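Local coordinates for protein cystathionine beta-lyases/cystathionine gamma-synthases (Corynebacterium glutamicum, PDB 5X5H) that probably makes L,L-cystathionine and succinate from O-succinyl-L-homoserine and L-cysteine with pyridoxal 5'-phosphate as cofactor, a step of methionine biosynthesis, at residues P152-L157 with L362-I367; V178-T181 with L187-P190; D263-I268 with G304-R309; T280-Y283 with N288-G291; G312-A317 with L340-T345. All coordinates share one frame; numbering follows the deposited sequence.

Interaction 1 (P152-L157 with L362-I367)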
# COMPACT_ATOMS: atom_id res chain seq x y z
N PRO A 152 24.21 -15.72 -16.44
CA PRO A 152 23.95 -17.11 -16.75
C PRO A 152 22.58 -17.30 -17.31
O PRO A 152 21.63 -16.55 -16.93
CB PRO A 152 24.07 -17.81 -15.39
CG PRO A 152 24.88 -16.85 -14.50
CD PRO A 152 24.42 -15.46 -15.00
N THR A 153 22.41 -18.30 -18.15
CA THR A 153 21.09 -18.57 -18.72
C THR A 153 20.10 -19.23 -17.82
O THR A 153 20.48 -19.91 -16.81
CB THR A 153 21.18 -19.47 -20.01
OG1 THR A 153 21.65 -20.78 -19.61
CG2 THR A 153 22.08 -18.93 -21.02
N ASN A 154 18.78 -19.06 -18.07
CA ASN A 154 17.74 -19.65 -17.25
C ASN A 154 17.20 -20.78 -18.07
O ASN A 154 16.62 -20.47 -19.16
CB ASN A 154 16.62 -18.56 -17.14
CG ASN A 154 15.44 -19.00 -16.35
OD1 ASN A 154 15.32 -20.16 -15.92
ND2 ASN A 154 14.53 -18.01 -16.03
N PRO A 155 17.31 -22.05 -17.68
CA PRO A 155 17.68 -22.49 -16.32
C PRO A 155 19.08 -23.10 -16.26
O PRO A 155 19.53 -23.44 -15.12
CB PRO A 155 16.68 -23.51 -16.01
CG PRO A 155 16.53 -24.27 -17.37
CD PRO A 155 16.67 -23.21 -18.40
N ALA A 156 19.77 -23.37 -17.36
CA ALA A 156 21.01 -24.16 -17.30
C ALA A 156 22.23 -23.47 -16.89
O ALA A 156 23.32 -24.08 -16.77
CB ALA A 156 21.19 -24.88 -18.68
N LEU A 157 22.16 -22.16 -16.67
CA LEU A 157 23.29 -21.39 -16.21
C LEU A 157 24.46 -21.40 -17.15
O LEU A 157 25.60 -21.24 -16.76
CB LEU A 157 23.67 -21.73 -14.77
CG LEU A 157 22.48 -21.79 -13.84
CD1 LEU A 157 22.80 -22.27 -12.46
CD2 LEU A 157 21.74 -20.44 -13.62
N LEU A 362 15.84 -32.32 -15.07
CA LEU A 362 16.46 -31.08 -14.54
C LEU A 362 15.54 -30.37 -13.55
O LEU A 362 14.35 -30.22 -13.82
CB LEU A 362 16.93 -30.17 -15.62
CG LEU A 362 17.76 -28.94 -15.18
CD1 LEU A 362 18.68 -28.49 -16.20
CD2 LEU A 362 16.76 -27.78 -14.84
N VAL A 363 16.10 -30.04 -12.39
CA VAL A 363 15.42 -29.18 -11.37
C VAL A 363 16.24 -27.93 -11.20
O VAL A 363 17.46 -27.96 -11.17
CB VAL A 363 15.32 -29.91 -10.04
CG1 VAL A 363 14.80 -28.98 -8.89
CG2 VAL A 363 14.38 -31.11 -10.18
N ARG A 364 15.51 -26.77 -11.16
CA ARG A 364 16.14 -25.46 -10.99
C ARG A 364 15.82 -25.02 -9.58
O ARG A 364 14.67 -25.07 -9.12
CB ARG A 364 15.62 -24.46 -11.96
CG ARG A 364 16.27 -23.08 -11.92
CD ARG A 364 15.54 -22.02 -12.72
NE ARG A 364 14.41 -21.56 -11.96
CZ ARG A 364 13.43 -20.85 -12.48
NH1 ARG A 364 13.50 -20.40 -13.68
NH2 ARG A 364 12.47 -20.45 -11.75
N ILE A 365 16.90 -24.64 -8.86
CA ILE A 365 16.76 -24.23 -7.47
C ILE A 365 17.23 -22.82 -7.30
O ILE A 365 18.31 -22.43 -7.73
CB ILE A 365 17.58 -25.10 -6.49
CG1 ILE A 365 17.28 -26.62 -6.78
CG2 ILE A 365 17.25 -24.78 -5.08
CD1 ILE A 365 18.23 -27.51 -5.96
N SER A 366 16.33 -21.98 -6.70
CA SER A 366 16.68 -20.60 -6.26
C SER A 366 17.01 -20.69 -4.77
O SER A 366 16.10 -20.83 -3.95
CB SER A 366 15.52 -19.68 -6.57
OG SER A 366 15.87 -18.33 -6.10
N ILE A 367 18.29 -20.62 -4.41
CA ILE A 367 18.76 -20.75 -3.07
C ILE A 367 18.53 -19.39 -2.40
O ILE A 367 19.10 -18.42 -2.90
CB ILE A 367 20.21 -21.19 -3.00
CG1 ILE A 367 20.41 -22.61 -3.63
CG2 ILE A 367 20.75 -21.17 -1.58
CD1 ILE A 367 19.78 -23.67 -2.88
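P155 and R364 mark the closest backbone approach, 6.3 Å between their CA atoms, where the irregular loop 152-157, with cis peptide bonds before P152 and P155, comes up against strand 362-366. Two side chains of the strand, L362 and R364, project at the loop. N154 carries the polar half of the contact. R364 NH1 donates to N154 OD1 over 2.9 Å, with an N-H...O angle of 146°. OD1 lies at the edge of the guanidinium, almost in its plane, while the donor stands somewhat off the plane of the amide carbonyl; the two flat groups are turned 47° against each other. The arginine leaves the strand stretched out, then bends at chi3 (79°), which swings the guanidinium round to the amide. Before that bend its aliphatic part runs alongside the proline ring, R364 CD lying 3.8 Å from P155 CB. L362 adds a looser apolar touch, its CD2 being 4.3 Å from P155 CG. NH1 has a second acceptor in E341, with which it forms a salt bridge, and N154 ND2 makes a weak hydrogen bond to O3 of the cofactor. N154 is thus a first-shell pocket residue whose oxygen is fixed by R364 and whose nitrogen adds a weak bond to the cofactor. With OD1 occupied as an acceptor, the amide is oriented to present its N-H side to the phenolic O3. The buried arginine charge, balanced by E341, would probably polarise the amide and make ND2 a somewhat better donor toward O3.

Interaction 2 (V178-T181 with L187-P190). With PLP (pyridoxal-5'-phosphate), chain B.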
# COMPACT_ATOMS: atom_id res chain seq x y z
N VAL A 178 22.04 -7.50 -22.97
CA VAL A 178 22.22 -8.56 -21.95
C VAL A 178 21.04 -8.51 -20.98
O VAL A 178 20.80 -7.45 -20.36
CB VAL A 178 23.56 -8.53 -21.24
CG1 VAL A 178 23.65 -9.51 -20.18
CG2 VAL A 178 24.71 -8.69 -22.27
N ASP A 179 20.38 -9.63 -20.82
CA ASP A 179 19.40 -9.85 -19.74
C ASP A 179 20.22 -10.28 -18.52
O ASP A 179 20.76 -11.39 -18.49
CB ASP A 179 18.36 -10.83 -20.18
CG ASP A 179 17.35 -11.20 -19.09
OD1 ASP A 179 17.61 -10.93 -17.88
OD2 ASP A 179 16.31 -11.86 -19.47
N ASN A 180 20.38 -9.32 -17.59
CA ASN A 180 21.23 -9.46 -16.39
C ASN A 180 20.45 -9.84 -15.15
O ASN A 180 20.94 -9.62 -14.03
CB ASN A 180 22.03 -8.16 -16.19
CG ASN A 180 23.22 -8.27 -15.34
OD1 ASN A 180 23.92 -9.29 -15.41
ND2 ASN A 180 23.49 -7.29 -14.48
N THR A 181 19.26 -10.42 -15.31
CA THR A 181 18.38 -10.76 -14.21
C THR A 181 19.08 -11.64 -13.20
O THR A 181 19.01 -11.37 -11.99
CB THR A 181 17.09 -11.39 -14.71
OG1 THR A 181 16.36 -10.47 -15.56
CG2 THR A 181 16.21 -11.87 -13.64
N LEU A 187 26.57 -8.47 -9.16
CA LEU A 187 27.57 -9.50 -9.62
C LEU A 187 28.11 -9.21 -10.98
O LEU A 187 29.22 -9.70 -11.32
CB LEU A 187 26.97 -10.89 -9.56
CG LEU A 187 26.45 -11.31 -8.16
CD1 LEU A 187 25.96 -12.77 -8.27
CD2 LEU A 187 27.49 -11.16 -7.10
N GLN A 188 27.42 -8.48 -11.82
CA GLN A 188 27.86 -8.35 -13.20
C GLN A 188 27.32 -7.06 -13.82
O GLN A 188 26.17 -6.67 -13.54
CB GLN A 188 27.31 -9.51 -14.01
CG GLN A 188 27.69 -9.61 -15.50
CD GLN A 188 27.23 -10.94 -16.12
OE1 GLN A 188 28.07 -11.88 -16.29
NE2 GLN A 188 25.96 -11.11 -16.36
N GLN A 189 28.15 -6.32 -14.57
CA GLN A 189 27.78 -5.04 -15.13
C GLN A 189 28.06 -5.05 -16.63
O GLN A 189 29.11 -4.59 -17.08
CB GLN A 189 28.47 -3.88 -14.39
CG GLN A 189 28.13 -3.80 -12.92
CD GLN A 189 28.93 -2.80 -12.17
OE1 GLN A 189 30.17 -2.87 -12.19
NE2 GLN A 189 28.28 -1.93 -11.40
N PRO A 190 27.14 -5.61 -17.40
CA PRO A 190 27.39 -5.78 -18.86
C PRO A 190 27.70 -4.53 -19.61
O PRO A 190 28.40 -4.59 -20.64
CB PRO A 190 26.14 -6.45 -19.38
CG PRO A 190 25.57 -7.10 -18.17
CD PRO A 190 25.89 -6.21 -16.97
N1 PLP B . 14.33 -12.87 -17.94
C2 PLP B . 14.68 -13.79 -17.07
C2A PLP B . 16.10 -14.25 -17.11
C3 PLP B . 13.82 -14.15 -16.09
O3 PLP B . 14.14 -15.09 -15.13
C4 PLP B . 12.52 -13.63 -16.02
C4A PLP B . 11.60 -14.06 -14.95
C5 PLP B . 12.10 -12.76 -17.05
C6 PLP B . 13.06 -12.41 -17.98
C5A PLP B . 10.68 -12.21 -17.18
O4P PLP B . 10.40 -11.21 -16.15
P PLP B . 8.93 -11.03 -15.58
O1P PLP B . 8.50 -12.36 -15.00
O2P PLP B . 9.19 -9.92 -14.58
O3P PLP B . 8.03 -10.56 -16.73
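V178 faces P190 and N180 faces Q188, their CA atoms 6.6 and 7.4 Å apart, as the chain leaves strand 175-179 and, after the short helix 184-187, passes back alongside it in the opposite direction. N180 forms two hydrogen bonds to Q188. Its OD1 accepts from Q188 NE2 at 2.9 Å, fairly straight at 160°, with OD1 close to the plane of the glutamine amide. Its ND2 donates to the backbone Q188 O, also at 2.9 Å, but approaches from above the carbonyl plane. Q188 reaches back because its chain is extended, with CG anti to the backbone N (chi1 -178°), and the two amides end up 27° apart. The apolar part lies next to this pair: V178 CG1 packs on P190 CG at 3.7 Å, and P190 CD rests 3.6 Å from N180 ND2. D179 points the other way, into the cofactor pocket. Its OD2 comes within 2.7 Å of the pyridine N1, while OD1 accepts from the backbone N of T181 (3.1 Å), an Asx turn, and also from T181 OG1. T181 itself lies close to the cofactor's methyl carbon C2A. Beyond the two segments, N180 ND2 also bonds to E71, a magnesium ligand, and Q188 NE2 to T151 O. An aspartate beside the pyridine nitrogen is the hallmark of fold-type I enzymes, in which it favours the protonated ring and so the electron sink of catalysis. The Asx turn fixes how that carboxylate is presented, while N180 ties the strand end to the loop behind it.

Interaction 3 (D263-I268 with G304-R309)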
# COMPACT_ATOMS: atom_id res chain seq x y z
N ASP A 263 26.87 -17.29 -0.82
CA ASP A 263 27.44 -18.16 0.25
C ASP A 263 26.68 -19.47 0.27
O ASP A 263 27.29 -20.56 0.39
CB ASP A 263 27.46 -17.50 1.60
CG ASP A 263 28.49 -16.35 1.74
OD1 ASP A 263 29.35 -16.13 0.88
OD2 ASP A 263 28.33 -15.66 2.81
N ASN A 264 25.38 -19.42 0.33
CA ASN A 264 24.55 -20.58 0.50
C ASN A 264 24.64 -21.44 -0.76
O ASN A 264 24.75 -22.67 -0.64
CB ASN A 264 23.12 -20.16 0.73
CG ASN A 264 22.88 -19.73 2.19
OD1 ASN A 264 23.69 -19.88 3.08
ND2 ASN A 264 21.61 -19.21 2.43
N ALA A 265 24.52 -20.86 -1.92
CA ALA A 265 24.50 -21.66 -3.16
C ALA A 265 25.87 -22.39 -3.32
O ALA A 265 25.82 -23.54 -3.79
CB ALA A 265 24.19 -20.83 -4.35
N GLU A 266 26.98 -21.74 -3.02
CA GLU A 266 28.30 -22.43 -3.13
C GLU A 266 28.25 -23.69 -2.27
O GLU A 266 28.71 -24.78 -2.77
CB GLU A 266 29.40 -21.52 -2.67
CG GLU A 266 29.71 -20.38 -3.58
CD GLU A 266 30.60 -19.28 -2.95
OE1 GLU A 266 31.05 -19.46 -1.76
OE2 GLU A 266 30.90 -18.27 -3.63
N LYS A 267 27.70 -23.67 -1.11
CA LYS A 267 27.71 -24.81 -0.22
C LYS A 267 26.75 -25.85 -0.67
O LYS A 267 27.01 -27.07 -0.63
CB LYS A 267 27.47 -24.43 1.24
CG LYS A 267 28.57 -23.57 1.78
CD LYS A 267 28.26 -23.02 3.14
CE LYS A 267 29.20 -21.96 3.57
NZ LYS A 267 28.62 -21.34 4.78
N ILE A 268 25.55 -25.51 -1.10
CA ILE A 268 24.59 -26.49 -1.62
C ILE A 268 25.13 -27.13 -2.92
O ILE A 268 24.96 -28.38 -3.11
CB ILE A 268 23.21 -25.87 -1.86
CG1 ILE A 268 22.65 -25.33 -0.54
CG2 ILE A 268 22.26 -26.86 -2.60
CD1 ILE A 268 22.26 -26.42 0.40
N GLY A 304 23.10 -17.15 -6.95
CA GLY A 304 22.26 -17.94 -6.10
C GLY A 304 21.48 -19.10 -6.69
O GLY A 304 20.74 -19.78 -5.97
N MET A 305 21.60 -19.27 -7.99
CA MET A 305 20.82 -20.29 -8.72
C MET A 305 21.68 -21.52 -8.91
O MET A 305 22.86 -21.46 -9.16
CB MET A 305 20.42 -19.75 -10.05
CG MET A 305 19.46 -18.55 -10.01
SD MET A 305 17.97 -18.73 -9.12
CE MET A 305 17.22 -20.06 -10.09
N ILE A 306 21.04 -22.66 -8.77
CA ILE A 306 21.72 -23.99 -9.09
C ILE A 306 20.68 -24.79 -9.87
O ILE A 306 19.51 -24.89 -9.47
CB ILE A 306 21.98 -24.73 -7.82
CG1 ILE A 306 22.87 -23.95 -6.85
CG2 ILE A 306 22.63 -26.12 -8.13
CD1 ILE A 306 23.05 -24.58 -5.49
N SER A 307 21.11 -25.47 -10.91
CA SER A 307 20.29 -26.50 -11.53
C SER A 307 20.95 -27.86 -11.38
O SER A 307 22.17 -27.91 -11.25
CB SER A 307 19.98 -26.18 -12.98
OG SER A 307 18.98 -25.11 -13.02
N VAL A 308 20.14 -28.85 -11.35
CA VAL A 308 20.60 -30.23 -10.99
C VAL A 308 19.90 -31.16 -11.97
O VAL A 308 18.71 -31.11 -12.11
CB VAL A 308 20.18 -30.54 -9.60
CG1 VAL A 308 20.73 -31.89 -9.15
CG2 VAL A 308 20.62 -29.44 -8.61
N ARG A 309 20.69 -32.09 -12.51
CA ARG A 309 20.14 -33.19 -13.32
C ARG A 309 20.26 -34.47 -12.56
O ARG A 309 21.35 -34.77 -12.08
CB ARG A 309 20.82 -33.26 -14.65
CG ARG A 309 20.68 -32.03 -15.55
CD ARG A 309 21.19 -32.06 -16.97
NE ARG A 309 20.49 -33.12 -17.68
CZ ARG A 309 20.82 -33.59 -18.86
NH1 ARG A 309 21.72 -32.98 -19.57
NH2 ARG A 309 20.11 -34.62 -19.31
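A265 and I268 of helix 254-273 pack on G304 and I306, at the start of strand 305-310, in a helix-on-sheet contact of the five-stranded sheet that forms the core of the C-terminal part of this fold-type I enzyme. The tight part is small and apolar. A265 sets its methyl against backbone, CB lying 3.9 Å from G304 CA, and the CA atoms of these two residues are only 5.2 Å apart; with no side chain on G304, the helix can come down close to the strand. Farther along the strand, I306 sends its CD1 between the two helix residues, 4.1 Å from A265 CB and 3.8 Å from I268 CG2. The isoleucine side chains cross at about a right angle, and I268 meets the strand with its CG2 branch, which stands anti to the backbone N while CG1 leads away from the strand; I268 also touches L376 of helix 372-384. A269 and L272 continue the helix surface against I306. The loose side lies on the other flank of the helix, where K267 is exposed and D263 and E266 are partly so, both acids forming salt bridges with R301. On the strand, M305 points away from the helix to the other face of the sheet, where it touches R364 and S366. No hydrogen bond joins the two segments, and the shortest approach is a methyl carbon beside a helix carbonyl oxygen: I306 CD1 lies 3.4 Å from A265 O.

Interaction 4 (T280-Y283 with N288-G291)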
# COMPACT_ATOMS: atom_id res chain seq x y z
N THR A 280 24.60 -34.33 -12.70
CA THR A 280 25.29 -33.11 -13.09
C THR A 280 24.75 -32.00 -12.17
O THR A 280 23.55 -31.87 -12.05
CB THR A 280 25.02 -32.62 -14.56
OG1 THR A 280 25.44 -33.69 -15.46
CG2 THR A 280 25.79 -31.45 -14.94
N VAL A 281 25.67 -31.21 -11.60
CA VAL A 281 25.36 -29.91 -10.92
C VAL A 281 25.79 -28.82 -11.85
O VAL A 281 26.90 -28.75 -12.28
CB VAL A 281 26.04 -29.78 -9.60
CG1 VAL A 281 25.62 -28.46 -8.93
CG2 VAL A 281 25.69 -30.91 -8.71
N LEU A 282 24.82 -27.93 -12.18
CA LEU A 282 25.02 -26.79 -12.96
C LEU A 282 25.11 -25.58 -12.00
O LEU A 282 24.11 -25.19 -11.41
CB LEU A 282 23.85 -26.59 -13.97
CG LEU A 282 23.75 -27.74 -14.99
CD1 LEU A 282 22.43 -27.71 -15.69
CD2 LEU A 282 24.88 -27.72 -15.92
N TYR A 283 26.29 -25.07 -11.88
CA TYR A 283 26.56 -23.89 -11.02
C TYR A 283 27.78 -23.21 -11.57
O TYR A 283 28.86 -23.86 -11.66
CB TYR A 283 26.75 -24.28 -9.56
CG TYR A 283 26.92 -23.04 -8.62
CD1 TYR A 283 25.85 -22.13 -8.47
CD2 TYR A 283 28.12 -22.71 -8.00
CE1 TYR A 283 26.01 -21.03 -7.74
CE2 TYR A 283 28.22 -21.56 -7.24
CZ TYR A 283 27.17 -20.72 -7.14
OH TYR A 283 27.30 -19.53 -6.46
N ASN A 288 34.32 -27.30 -13.55
CA ASN A 288 33.97 -27.94 -14.79
C ASN A 288 32.75 -27.41 -15.44
O ASN A 288 32.28 -27.89 -16.44
CB ASN A 288 33.83 -29.45 -14.61
CG ASN A 288 35.17 -30.13 -14.38
OD1 ASN A 288 35.91 -30.32 -15.35
ND2 ASN A 288 35.53 -30.33 -13.10
N HIS A 289 32.09 -26.42 -14.77
CA HIS A 289 30.90 -25.87 -15.42
C HIS A 289 31.38 -25.19 -16.66
O HIS A 289 32.39 -24.51 -16.71
CB HIS A 289 30.30 -24.77 -14.51
CG HIS A 289 29.01 -24.26 -15.01
ND1 HIS A 289 27.87 -25.00 -14.88
CD2 HIS A 289 28.70 -23.13 -15.70
CE1 HIS A 289 26.86 -24.31 -15.45
NE2 HIS A 289 27.35 -23.19 -15.96
N PRO A 290 30.63 -25.42 -17.79
CA PRO A 290 31.12 -24.86 -19.07
C PRO A 290 31.13 -23.33 -18.97
O PRO A 290 30.14 -22.76 -18.51
CB PRO A 290 30.12 -25.40 -20.07
CG PRO A 290 29.64 -26.65 -19.47
CD PRO A 290 29.47 -26.25 -17.99
N GLY A 291 32.22 -22.72 -19.29
CA GLY A 291 32.32 -21.28 -19.20
C GLY A 291 32.69 -20.77 -17.85
O GLY A 291 32.76 -19.56 -17.67
O HOH W 1 28.27 -27.77 -14.48
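H289 reaches the edge strand with its CG anti to the backbone N (chi1 -174°) and its ring turned by a chi2 of 75°, which lays one face against the backbone of Y283 just beyond L282. The setting is the strand-to-helix connection of the C-terminal sheet: 280-282 belongs to its outer strand 278-282, and G291 is the N-cap of helix 292-298. The closest approach is Y283 O to H289 CB, 3.3 Å. Y283 C sits 3.7 Å above the ring plane, offset toward the rim, and P290 CD takes the opposite face at 3.6 Å, so the imidazole is held between the backbone of Y283 and its own neighbouring proline. L282 meets the ring at its rim: its CA lies near the ring plane, 3.9 Å from H289 ND1, and its CD2 is 4.0 Å from H289 CE1, the two side chains crossing at about a right angle. With NE2 hydrogen-bonded to L157 O, in the loop that leads from the cofactor site, and ND1 to a water, the ring's rotation is probably restrained. That water links the ring to the strand, donating to V281 O at 2.8 Å and lying 2.8 Å from H289 ND1.

Interaction 5 (G312-A317 with L340-T345)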
# COMPACT_ATOMS: atom_id res chain seq x y z
N GLY A 312 18.27 -40.56 -11.85
CA GLY A 312 17.00 -41.32 -12.03
C GLY A 312 15.97 -40.71 -12.91
O GLY A 312 14.79 -41.13 -12.91
N GLY A 313 16.36 -39.73 -13.68
CA GLY A 313 15.55 -39.14 -14.73
C GLY A 313 14.41 -38.29 -14.20
O GLY A 313 14.41 -37.86 -13.01
N GLU A 314 13.41 -38.11 -15.07
CA GLU A 314 12.26 -37.30 -14.73
C GLU A 314 11.56 -37.71 -13.49
O GLU A 314 11.13 -36.84 -12.70
CB GLU A 314 11.28 -37.20 -15.92
CG GLU A 314 10.05 -36.38 -15.60
CD GLU A 314 9.18 -36.11 -16.79
OE1 GLU A 314 9.21 -36.91 -17.75
OE2 GLU A 314 8.52 -35.03 -16.83
N GLU A 315 11.31 -39.00 -13.20
CA GLU A 315 10.67 -39.43 -11.98
C GLU A 315 11.44 -38.99 -10.72
O GLU A 315 10.82 -38.58 -9.74
CB GLU A 315 10.45 -40.99 -11.96
CG GLU A 315 9.24 -41.31 -12.84
CD GLU A 315 8.87 -42.80 -12.92
OE1 GLU A 315 7.86 -43.11 -13.61
OE2 GLU A 315 9.58 -43.65 -12.32
N ALA A 316 12.77 -39.06 -10.79
CA ALA A 316 13.58 -38.60 -9.65
C ALA A 316 13.52 -37.10 -9.50
O ALA A 316 13.34 -36.67 -8.32
CB ALA A 316 15.04 -39.00 -9.81
N ALA A 317 13.61 -36.39 -10.62
CA ALA A 317 13.52 -34.87 -10.61
C ALA A 317 12.18 -34.44 -9.97
O ALA A 317 12.17 -33.60 -9.06
CB ALA A 317 13.67 -34.34 -11.94
N LEU A 340 12.07 -24.05 -5.62
CA LEU A 340 12.54 -24.95 -6.69
C LEU A 340 11.40 -25.26 -7.70
O LEU A 340 10.25 -25.09 -7.36
CB LEU A 340 13.22 -26.25 -6.20
CG LEU A 340 12.30 -27.34 -5.68
CD1 LEU A 340 13.19 -28.50 -5.18
CD2 LEU A 340 11.35 -27.09 -4.61
N GLU A 341 11.83 -25.67 -8.89
CA GLU A 341 10.82 -25.99 -9.92
C GLU A 341 11.42 -26.98 -10.90
O GLU A 341 12.58 -27.26 -10.90
CB GLU A 341 10.35 -24.74 -10.62
CG GLU A 341 11.43 -24.05 -11.45
CD GLU A 341 11.11 -23.75 -12.90
OE1 GLU A 341 10.05 -24.06 -13.37
OE2 GLU A 341 11.95 -23.12 -13.58
N HIS A 342 10.54 -27.55 -11.69
CA HIS A 342 10.87 -28.51 -12.81
C HIS A 342 10.71 -27.78 -14.17
O HIS A 342 9.52 -27.62 -14.64
CB HIS A 342 9.95 -29.62 -12.66
CG HIS A 342 10.20 -30.74 -13.64
ND1 HIS A 342 9.24 -31.15 -14.56
CD2 HIS A 342 11.29 -31.54 -13.79
CE1 HIS A 342 9.76 -32.17 -15.25
NE2 HIS A 342 11.01 -32.41 -14.83
N PRO A 343 11.67 -27.14 -14.79
CA PRO A 343 11.43 -26.23 -15.98
C PRO A 343 10.72 -26.83 -17.13
O PRO A 343 9.89 -26.14 -17.73
CB PRO A 343 12.79 -25.64 -16.33
CG PRO A 343 13.58 -25.80 -15.06
CD PRO A 343 13.05 -27.00 -14.34
N ALA A 344 10.91 -28.11 -17.36
CA ALA A 344 10.28 -28.72 -18.57
C ALA A 344 8.78 -28.66 -18.51
O ALA A 344 8.15 -28.54 -19.59
CB ALA A 344 10.77 -30.16 -18.67
N THR A 345 8.20 -28.69 -17.29
CA THR A 345 6.73 -28.69 -17.15
C THR A 345 6.25 -27.34 -16.63
O THR A 345 5.03 -27.09 -16.59
CB THR A 345 6.26 -29.89 -16.25
OG1 THR A 345 6.87 -29.77 -14.97
CG2 THR A 345 6.63 -31.26 -16.89
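E314, in the opening turn of helix 313-323, extends its chain fully (chi1 179°) and brings OE2 to the edge of the H342 ring, 3.5 Å from CE1 and near the ring plane. The carboxylate and imidazole planes are 29° apart. E314 OE2 stays 4.1 Å from H342 NE2, so the two groups lie close without a direct polar bond; the acid's main partner is R360, which forms a salt bridge with OE1, and H342 NE2 is hydrogen-bonded to R360 O. Elsewhere on the ring's edge, H342 ND1 and T345 OG1 share a hydrogen bond of 2.8 Å, nearly straight at 169°, with the hydroxyl in the ring plane. With both nitrogens engaged the imidazole cannot readily turn. Van der Waals contacts are fewer. A317 CB approaches H342 CD2 to 4.1 Å, and E314 OE2 lies 4.2 Å from T345 CG2. P43 of the second subunit packs on both H342 and T345, placing this edge of the contact at a subunit boundary. Among backbone bonds, T345 N to H342 O (3.1 Å) closes the turn that follows strand 339-341. The whole is a helix start packed against the loop at a strand end, with R360 bonded to both E314 and H342, in the C-terminal alpha/beta part of a fold-type I pyridoxal-phosphate enzyme.

How the interactions relate
Interactions 1, 3, 4 and 5 all reach the five-stranded C-terminal sheet, in which 278-282, 305-310, 362-366 and 339-341 lie side by side. Their centres are 9 to 18 Å apart. Interaction 2 stands apart, on strand 175-179 of the seven-stranded sheet, its centre 16 Å from that of interaction 1 and 27 Å from that of interaction 5. Along the chain, interaction 1 encloses all the others, and interaction 4 is nested within interaction 3. Loop 152-157 connects the two regions: it follows strand 144-150 of the large sheet and touches interactions 3 and 4. R364 also bonds to E341, joining interactions 1 and 5; through its bond to N154 the C-terminal sheet reaches the cofactor pocket that interactions 1 and 2 help to line.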